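Local structure of putative uncharacterized protein PAE0789 (Pyrobaculum aerophilum, 2ZYZ) at residues C[41-44]-C[45-49]. The protein is probably the structural, non-catalytic subunit of an archaeal splicing endonuclease, and is thought to bind nucleic acid. Residues are numbered along the deposited sequence; the frame is centred on the assembly and turned at random.
Sequences EQLD and DKIFI
The Gln42 side chain crosses Phe48 obliquely at a non-hydrogen-bonded pair of an antiparallel beta hairpin, OE1 lying 3.8 Å from Phe48 CB and the amide plane 37° from the phenyl ring. CG of Gln42 is anti to the backbone N, and a bend at chi2 (91°) turns the amide toward the hairpin turn, where NE2 donates a nearly straight bond to Asp44 O, 3.0 Å long and in the amide plane. Glutamine's reach lets an exposed side chain tie down this carbonyl. The firm backbone bonds run from Ile49 N to Glu41 O (2.9 Å) and from Leu43 N to Ile47 O (3.0 Å).

Both faces pack. On one, the flat, buried Phe48 ring suits stacking among aromatics; on the other, branched Ile47 and Ile49 meet Leu43, CG2 to CB and CD1 to CD1, each at 4.1 Å. Extended Glu41 runs alongside Ile49, exposed, OE1 4.0 Å from CD1. Looser is the turn, where readily hydrated carboxylates suit exposed Asp44 and Asp45, though Asp44 CB stays 4.0 Å from Ile47 CB.

The hairpin forms one margin of the chain's mixed sheet. Phe29 of helix 23-34 meets the Phe48 ring at about 50°; strand 55-62 lays Phe58 nearly parallel to it and brings Leu57 against Leu43 and Ile47.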
loop_
_atom_site.group_PDB
_atom_site.type_symbol
_atom_site.label_atom_id
_atom_site.label_comp_id
_atom_site.label_asym_id
_atom_site.label_seq_id
_atom_site.Cartn_x
_atom_site.Cartn_y
_atom_site.Cartn_z
ATOM N N GLU C 41 -27.232 13.513 15.215
ATOM C CA GLU C 41 -26.677 13.484 16.545
ATOM C C GLU C 41 -25.152 13.367 16.525
ATOM O O GLU C 41 -24.600 12.592 15.788
ATOM C CB GLU C 41 -27.291 12.359 17.357
ATOM C CG GLU C 41 -27.105 12.532 18.821
ATOM C CD GLU C 41 -27.336 11.278 19.579
ATOM O OE1 GLU C 41 -27.590 10.265 18.956
ATOM O OE2 GLU C 41 -27.257 11.295 20.797
ATOM N N GLN C 42 -24.490 14.146 17.356
ATOM C CA GLN C 42 -23.079 13.956 17.560
ATOM C C GLN C 42 -22.840 13.091 18.737
ATOM O O GLN C 42 -23.279 13.418 19.806
ATOM C CB GLN C 42 -22.374 15.288 17.694
ATOM C CG GLN C 42 -20.889 15.197 17.694
ATOM C CD GLN C 42 -20.345 15.313 16.305
ATOM O OE1 GLN C 42 -20.941 15.975 15.513
ATOM N NE2 GLN C 42 -19.201 14.706 16.024
ATOM N N LEU C 43 -22.181 11.951 18.531
ATOM C CA LEU C 43 -21.988 10.946 19.552
ATOM C C LEU C 43 -20.694 11.116 20.287
ATOM O O LEU C 43 -20.525 10.671 21.382
ATOM C CB LEU C 43 -22.055 9.523 19.013
ATOM C CG LEU C 43 -23.351 9.177 18.328
ATOM C CD1 LEU C 43 -23.391 7.778 17.933
ATOM C CD2 LEU C 43 -24.463 9.416 19.276
ATOM N N ASP C 44 -19.779 11.826 19.677
ATOM C CA ASP C 44 -18.396 11.798 20.127
ATOM C C ASP C 44 -17.516 12.673 19.322
ATOM O O ASP C 44 -17.906 13.232 18.308
ATOM C CB ASP C 44 -17.838 10.395 20.076
ATOM C CG ASP C 44 -17.142 10.001 21.323
ATOM O OD1 ASP C 44 -16.755 10.867 22.135
ATOM O OD2 ASP C 44 -16.972 8.795 21.501
ATOM N N ASP C 45 -16.304 12.814 19.800
ATOM C CA ASP C 45 -15.273 13.199 18.918
ATOM C C ASP C 45 -15.333 12.302 17.708
ATOM O O ASP C 45 -15.106 11.141 17.799
ATOM C CB ASP C 45 -13.914 12.998 19.540
ATOM C CG ASP C 45 -13.068 14.196 19.421
ATOM O OD1 ASP C 45 -13.162 15.013 20.339
ATOM O OD2 ASP C 45 -12.311 14.332 18.449
ATOM N N LYS C 46 -15.647 12.863 16.578
ATOM C CA LYS C 46 -15.405 12.194 15.322
ATOM C C LYS C 46 -16.427 11.162 14.916
ATOM O O LYS C 46 -16.331 10.602 13.859
ATOM C CB LYS C 46 -14.015 11.632 15.263
ATOM C CG LYS C 46 -13.074 12.681 14.903
ATOM C CD LYS C 46 -11.689 12.235 14.951
ATOM C CE LYS C 46 -11.355 11.375 16.160
ATOM N NZ LYS C 46 -9.937 10.948 16.023
ATOM N N ILE C 47 -17.406 10.944 15.772
ATOM C CA ILE C 47 -18.508 10.047 15.484
ATOM C C ILE C 47 -19.857 10.763 15.501
ATOM O O ILE C 47 -20.155 11.434 16.409
ATOM C CB ILE C 47 -18.538 8.887 16.448
ATOM C CG1 ILE C 47 -17.202 8.162 16.468
ATOM C CG2 ILE C 47 -19.612 7.984 16.105
ATOM C CD1 ILE C 47 -17.090 7.151 17.438
ATOM N N PHE C 48 -20.627 10.604 14.451
ATOM C CA PHE C 48 -21.924 11.232 14.379
ATOM C C PHE C 48 -22.884 10.440 13.517
ATOM O O PHE C 48 -22.467 9.609 12.817
ATOM C CB PHE C 48 -21.875 12.669 13.918
ATOM C CG PHE C 48 -21.325 12.856 12.556
ATOM C CD1 PHE C 48 -22.143 12.928 11.469
ATOM C CD2 PHE C 48 -19.973 12.985 12.350
ATOM C CE1 PHE C 48 -21.650 13.117 10.267
ATOM C CE2 PHE C 48 -19.509 13.182 11.113
ATOM C CZ PHE C 48 -20.365 13.221 10.068
ATOM N N ILE C 49 -24.170 10.729 13.634
ATOM C CA ILE C 49 -25.188 10.138 12.794
ATOM C C ILE C 49 -25.707 11.200 11.874
ATOM O O ILE C 49 -25.993 12.268 12.315
ATOM C CB ILE C 49 -26.362 9.613 13.632
ATOM C CG1 ILE C 49 -25.861 8.602 14.628
ATOM C CG2 ILE C 49 -27.437 8.975 12.742
ATOM C CD1 ILE C 49 -26.797 8.181 15.623
#